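Local structure of chaperone SycD (Chlamydia pneumoniae, 4NRH) at residues 91-105 against 113-127. The protein binds CopN as a type III secretion chaperone of the LcrH/SycD family, and probably helps direct translocator secretion. Sequence-based numbering, arbitrary orientation.
Sequences PFVSKFWFSLGASLH and ALHAYGVTAVLRDKD
Trp97 drives its indole into a hole formed by His115, Ala116, Val119 and Leu123. Val119 CG1 sits squarely over one face, 3.3 Å from the centroid of the five-membered ring, while Leu123 CD1 meets CD1 of the indole. With CG beside the backbone N (chi1 -77°), the ring also sends NE1 to Pro91 O, 2.9 Å away, which helps to fix its rotation. The backbones draw together at Gly101, whose CA lies 4.4 Å from that of Ala113 and off-centre over the Tyr117 ring. Tyr117 is the reciprocal knob, set among Phe98, Gly101, Ala102 and His105; its hydroxyl shares a 3.1 Å hydrogen bond with His105 ND1, in the imidazole plane, and its ring meets that of Phe98 rim to rim, planes at 84°. The end around Arg124 is polar and partly exposed. Bent at chi3, this side chain grips Ser94 OG side-on through NE and NH2, with that oxygen near the guanidinium plane, while NH1 makes a 2.7 Å salt bridge to Asp127 OD2. Looser still is Phe92, whose CD1 stays 4.3 Å from Leu123 CD2. Two antiparallel helices, axes 7.8 Å apart at 157°, interlocking through small residues and aromatic knobs, make up the helical hairpin of a tetratricopeptide repeat.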
loop_
_atom_site.group_PDB
_atom_site.type_symbol
_atom_site.label_atom_id
_atom_site.label_comp_id
_atom_site.label_asym_id
_atom_site.label_seq_id
_atom_site.Cartn_x
_atom_site.Cartn_y
_atom_site.Cartn_z
ATOM N N PRO D 91 1.275 -6.163 18.757
ATOM C CA PRO D 91 0.291 -5.535 19.645
ATOM C C PRO D 91 0.151 -6.233 20.996
ATOM O O PRO D 91 -0.707 -5.846 21.790
ATOM C CB PRO D 91 -1.011 -5.650 18.852
ATOM C CG PRO D 91 -0.834 -6.889 18.048
ATOM C CD PRO D 91 0.630 -6.955 17.694
ATOM N N PHE D 92 0.978 -7.241 21.255
ATOM C CA PHE D 92 0.898 -7.979 22.512
ATOM C C PHE D 92 1.975 -7.550 23.502
ATOM O O PHE D 92 2.090 -8.117 24.587
ATOM C CB PHE D 92 0.986 -9.485 22.252
ATOM C CG PHE D 92 -0.112 -10.008 21.370
ATOM C CD1 PHE D 92 -1.375 -10.246 21.886
ATOM C CD2 PHE D 92 0.118 -10.260 20.028
ATOM C CE1 PHE D 92 -2.390 -10.723 21.080
ATOM C CE2 PHE D 92 -0.894 -10.739 19.216
ATOM C CZ PHE D 92 -2.149 -10.970 19.744
ATOM N N VAL D 93 2.760 -6.545 23.127
ATOM C CA VAL D 93 3.741 -5.974 24.040
ATOM C C VAL D 93 3.112 -4.796 24.775
ATOM O O VAL D 93 2.846 -3.752 24.180
ATOM C CB VAL D 93 5.010 -5.514 23.307
ATOM C CG1 VAL D 93 6.040 -4.999 24.304
ATOM C CG2 VAL D 93 5.585 -6.654 22.478
ATOM N N SER D 94 2.870 -4.978 26.069
ATOM C CA SER D 94 2.089 -4.028 26.855
ATOM C C SER D 94 2.729 -2.645 26.971
ATOM O O SER D 94 2.025 -1.637 27.027
ATOM C CB SER D 94 1.841 -4.590 28.256
ATOM O OG SER D 94 3.063 -4.802 28.940
ATOM N N LYS D 95 4.058 -2.596 27.006
ATOM C CA LYS D 95 4.753 -1.321 27.146
ATOM C C LYS D 95 4.645 -0.476 25.877
ATOM O O LYS D 95 4.813 0.743 25.925
ATOM C CB LYS D 95 6.221 -1.539 27.522
ATOM C CG LYS D 95 7.107 -2.059 26.407
ATOM C CD LYS D 95 8.538 -2.210 26.903
ATOM C CE LYS D 95 9.477 -2.641 25.790
ATOM N NZ LYS D 95 10.876 -2.789 26.278
ATOM N N PHE D 96 4.370 -1.119 24.746
ATOM C CA PHE D 96 4.146 -0.388 23.500
ATOM C C PHE D 96 2.857 0.420 23.601
ATOM O O PHE D 96 2.830 1.611 23.295
ATOM C CB PHE D 96 4.073 -1.334 22.297
ATOM C CG PHE D 96 5.381 -1.993 21.948
ATOM C CD1 PHE D 96 6.554 -1.646 22.601
ATOM C CD2 PHE D 96 5.436 -2.955 20.951
ATOM C CE1 PHE D 96 7.753 -2.254 22.275
ATOM C CE2 PHE D 96 6.632 -3.566 20.621
ATOM C CZ PHE D 96 7.792 -3.215 21.283
ATOM N N TRP D 97 1.792 -0.243 24.037
ATOM C CA TRP D 97 0.502 0.405 24.248
ATOM C C TRP D 97 0.560 1.461 25.349
ATOM O O TRP D 97 -0.080 2.508 25.249
ATOM C CB TRP D 97 -0.562 -0.637 24.597
ATOM C CG TRP D 97 -1.066 -1.424 23.429
ATOM C CD1 TRP D 97 -0.694 -2.686 23.068
ATOM C CD2 TRP D 97 -2.060 -1.013 22.485
ATOM N NE1 TRP D 97 -1.388 -3.081 21.950
ATOM C CE2 TRP D 97 -2.232 -2.070 21.572
ATOM C CE3 TRP D 97 -2.818 0.151 22.320
ATOM C CZ2 TRP D 97 -3.135 -2.002 20.513
ATOM C CZ3 TRP D 97 -3.709 0.219 21.266
ATOM C CH2 TRP D 97 -3.859 -0.850 20.375
ATOM N N PHE D 98 1.324 1.178 26.398
ATOM C CA PHE D 98 1.404 2.070 27.549
ATOM C C PHE D 98 2.094 3.374 27.165
ATOM O O PHE D 98 1.631 4.461 27.510
ATOM C CB PHE D 98 2.148 1.397 28.705
ATOM C CG PHE D 98 1.747 1.900 30.065
ATOM C CD1 PHE D 98 0.807 2.909 30.201
ATOM C CD2 PHE D 98 2.314 1.363 31.209
ATOM C CE1 PHE D 98 0.439 3.372 31.451
ATOM C CE2 PHE D 98 1.950 1.822 32.463
ATOM C CZ PHE D 98 1.012 2.827 32.583
ATOM N N SER D 99 3.206 3.254 26.447
ATOM C CA SER D 99 3.941 4.421 25.978
ATOM C C SER D 99 3.142 5.187 24.929
ATOM O O SER D 99 3.241 6.410 24.834
ATOM C CB SER D 99 5.299 4.003 25.414
ATOM O OG SER D 99 6.129 3.465 26.431
ATOM N N LEU D 100 2.354 4.462 24.140
ATOM C CA LEU D 100 1.463 5.089 23.171
ATOM C C LEU D 100 0.389 5.886 23.904
ATOM O O LEU D 100 0.062 7.009 23.521
ATOM C CB LEU D 100 0.823 4.040 22.258
ATOM C CG LEU D 100 -0.275 4.533 21.311
ATOM C CD1 LEU D 100 0.225 5.685 20.447
ATOM C CD2 LEU D 100 -0.798 3.396 20.445
ATOM N N GLY D 101 -0.154 5.291 24.963
ATOM C CA GLY D 101 -1.163 5.939 25.779
ATOM C C GLY D 101 -0.650 7.196 26.451
ATOM O O GLY D 101 -1.332 8.220 26.475
ATOM N N ALA D 102 0.557 7.112 27.004
ATOM C CA ALA D 102 1.186 8.246 27.672
ATOM C C ALA D 102 1.433 9.400 26.705
ATOM O O ALA D 102 1.239 10.565 27.054
ATOM C CB ALA D 102 2.490 7.815 28.326
ATOM N N SER D 103 1.861 9.069 25.491
ATOM C CA SER D 103 2.130 10.074 24.469
ATOM C C SER D 103 0.850 10.779 24.033
ATOM O O SER D 103 0.825 12.001 23.878
ATOM C CB SER D 103 2.817 9.434 23.262
ATOM O OG SER D 103 4.115 8.975 23.599
ATOM N N LEU D 104 -0.211 10.001 23.837
ATOM C CA LEU D 104 -1.522 10.554 23.514
ATOM C C LEU D 104 -2.053 11.390 24.674
ATOM O O LEU D 104 -2.688 12.425 24.468
ATOM C CB LEU D 104 -2.509 9.437 23.168
ATOM C CG LEU D 104 -2.228 8.642 21.892
ATOM C CD1 LEU D 104 -3.023 7.346 21.879
ATOM C CD2 LEU D 104 -2.537 9.478 20.657
ATOM N N HIS D 105 -1.795 10.924 25.893
ATOM C CA HIS D 105 -2.184 11.636 27.106
ATOM C C HIS D 105 -1.547 13.025 27.138
ATOM O O HIS D 105 -2.230 14.027 27.352
ATOM C CB HIS D 105 -1.783 10.825 28.346
ATOM C CG HIS D 105 -2.302 11.377 29.639
ATOM N ND1 HIS D 105 -2.425 10.605 30.775
ATOM C CD2 HIS D 105 -2.730 12.616 29.981
ATOM C CE1 HIS D 105 -2.904 11.343 31.759
ATOM N NE2 HIS D 105 -3.098 12.568 31.304
ATOM N N ALA D 113 -6.068 7.903 24.053
ATOM C CA ALA D 113 -5.203 7.572 25.181
ATOM C C ALA D 113 -5.877 6.541 26.077
ATOM O O ALA D 113 -5.235 5.611 26.567
ATOM C CB ALA D 113 -4.853 8.820 25.973
ATOM N N LEU D 114 -7.177 6.724 26.291
ATOM C CA LEU D 114 -7.977 5.799 27.087
ATOM C C LEU D 114 -7.962 4.389 26.508
ATOM O O LEU D 114 -7.815 3.410 27.241
ATOM C CB LEU D 114 -9.419 6.303 27.188
ATOM C CG LEU D 114 -9.672 7.420 28.198
ATOM C CD1 LEU D 114 -10.993 8.113 27.909
ATOM C CD2 LEU D 114 -9.656 6.856 29.607
ATOM N N HIS D 115 -8.122 4.292 25.192
ATOM C CA HIS D 115 -8.113 3.005 24.506
ATOM C C HIS D 115 -6.786 2.272 24.689
ATOM O O HIS D 115 -6.766 1.069 24.946
ATOM C CB HIS D 115 -8.403 3.189 23.015
ATOM C CG HIS D 115 -8.267 1.932 22.217
ATOM N ND1 HIS D 115 -7.258 1.739 21.294
ATOM C CD2 HIS D 115 -9.005 0.797 22.204
ATOM C CE1 HIS D 115 -7.386 0.545 20.748
ATOM N NE2 HIS D 115 -8.440 -0.049 21.282
ATOM N N ALA D 116 -5.685 3.005 24.555
ATOM C CA ALA D 116 -4.354 2.423 24.693
ATOM C C ALA D 116 -4.111 1.937 26.119
ATOM O O ALA D 116 -3.537 0.867 26.331
ATOM C CB ALA D 116 -3.289 3.431 24.284
ATOM N N TYR D 117 -4.547 2.732 27.093
ATOM C CA TYR D 117 -4.466 2.346 28.500
ATOM C C TYR D 117 -5.295 1.095 28.778
ATOM O O TYR D 117 -4.875 0.213 29.529
ATOM C CB TYR D 117 -4.936 3.489 29.403
ATOM C CG TYR D 117 -3.965 4.644 29.506
ATOM C CD1 TYR D 117 -2.595 4.437 29.422
ATOM C CD2 TYR D 117 -4.421 5.942 29.699
ATOM C CE1 TYR D 117 -1.705 5.491 29.522
ATOM C CE2 TYR D 117 -3.540 7.001 29.801
ATOM C CZ TYR D 117 -2.185 6.772 29.712
ATOM O OH TYR D 117 -1.310 7.828 29.813
ATOM N N GLY D 118 -6.475 1.029 28.168
ATOM C CA GLY D 118 -7.367 -0.104 28.337
ATOM C C GLY D 118 -6.776 -1.397 27.811
ATOM O O GLY D 118 -6.931 -2.453 28.423
ATOM N N VAL D 119 -6.097 -1.312 26.671
ATOM C CA VAL D 119 -5.435 -2.474 26.091
ATOM C C VAL D 119 -4.272 -2.921 26.973
ATOM O O VAL D 119 -4.065 -4.116 27.187
ATOM C CB VAL D 119 -4.920 -2.179 24.669
ATOM C CG1 VAL D 119 -4.055 -3.323 24.166
ATOM C CG2 VAL D 119 -6.088 -1.940 23.725
ATOM N N THR D 120 -3.526 -1.948 27.492
ATOM C CA THR D 120 -2.417 -2.221 28.400
ATOM C C THR D 120 -2.901 -3.019 29.608
ATOM O O THR D 120 -2.232 -3.950 30.058
ATOM C CB THR D 120 -1.743 -0.920 28.884
ATOM O OG1 THR D 120 -1.374 -0.120 27.754
ATOM C CG2 THR D 120 -0.501 -1.234 29.704
ATOM N N ALA D 121 -4.067 -2.644 30.123
ATOM C CA ALA D 121 -4.678 -3.338 31.252
ATOM C C ALA D 121 -4.958 -4.801 30.914
ATOM O O ALA D 121 -4.632 -5.698 31.689
ATOM C CB ALA D 121 -5.958 -2.637 31.673
ATOM N N VAL D 122 -5.576 -5.026 29.758
ATOM C CA VAL D 122 -5.886 -6.372 29.286
ATOM C C VAL D 122 -4.626 -7.230 29.178
ATOM O O VAL D 122 -4.608 -8.385 29.607
ATOM C CB VAL D 122 -6.592 -6.332 27.914
ATOM C CG1 VAL D 122 -6.774 -7.738 27.362
ATOM C CG2 VAL D 122 -7.932 -5.623 28.029
ATOM N N LEU D 123 -3.574 -6.652 28.609
ATOM C CA LEU D 123 -2.320 -7.367 28.395
ATOM C C LEU D 123 -1.540 -7.545 29.696
ATOM O O LEU D 123 -0.678 -8.419 29.800
ATOM C CB LEU D 123 -1.461 -6.629 27.368
ATOM C CG LEU D 123 -2.054 -6.472 25.965
ATOM C CD1 LEU D 123 -1.149 -5.612 25.094
ATOM C CD2 LEU D 123 -2.300 -7.828 25.318
ATOM N N ARG D 124 -1.848 -6.711 30.685
ATOM C CA ARG D 124 -1.070 -6.655 31.918
ATOM C C ARG D 124 -2.005 -6.488 33.115
ATOM O O ARG D 124 -2.053 -5.425 33.734
ATOM C CB ARG D 124 -0.064 -5.505 31.853
ATOM C CG ARG D 124 1.135 -5.643 32.770
ATOM C CD ARG D 124 1.815 -4.296 32.953
ATOM N NE ARG D 124 2.589 -3.887 31.787
ATOM C CZ ARG D 124 3.125 -2.680 31.636
ATOM N NH1 ARG D 124 2.965 -1.759 32.577
ATOM N NH2 ARG D 124 3.816 -2.390 30.542
ATOM N N ASP D 125 -2.748 -7.547 33.424
ATOM C CA ASP D 125 -3.840 -7.495 34.396
ATOM C C ASP D 125 -3.433 -7.059 35.807
ATOM O O ASP D 125 -4.204 -6.395 36.499
ATOM C CB ASP D 125 -4.522 -8.866 34.475
ATOM C CG ASP D 125 -5.872 -8.806 35.163
ATOM O OD1 ASP D 125 -6.475 -7.712 35.200
ATOM O OD2 ASP D 125 -6.328 -9.852 35.671
ATOM N N LYS D 126 -2.231 -7.432 36.234
ATOM C CA LYS D 126 -1.807 -7.174 37.610
ATOM C C LYS D 126 -1.448 -5.712 37.874
ATOM O O LYS D 126 -1.441 -5.269 39.022
ATOM C CB LYS D 126 -0.617 -8.067 37.970
ATOM C CG LYS D 126 -0.943 -9.552 38.002
ATOM C CD LYS D 126 0.293 -10.386 38.298
ATOM C CE LYS D 126 -0.034 -11.870 38.328
ATOM N NZ LYS D 126 1.187 -12.709 38.481
ATOM N N ASP D 127 -1.148 -4.970 36.813
ATOM C CA ASP D 127 -0.706 -3.582 36.942
ATOM C C ASP D 127 -1.879 -2.636 37.202
ATOM O O ASP D 127 -2.807 -2.557 36.397
ATOM C CB ASP D 127 0.043 -3.155 35.679
ATOM C CG ASP D 127 0.906 -1.924 35.888
ATOM O OD1 ASP D 127 0.784 -1.269 36.943
ATOM O OD2 ASP D 127 1.707 -1.604 34.985
#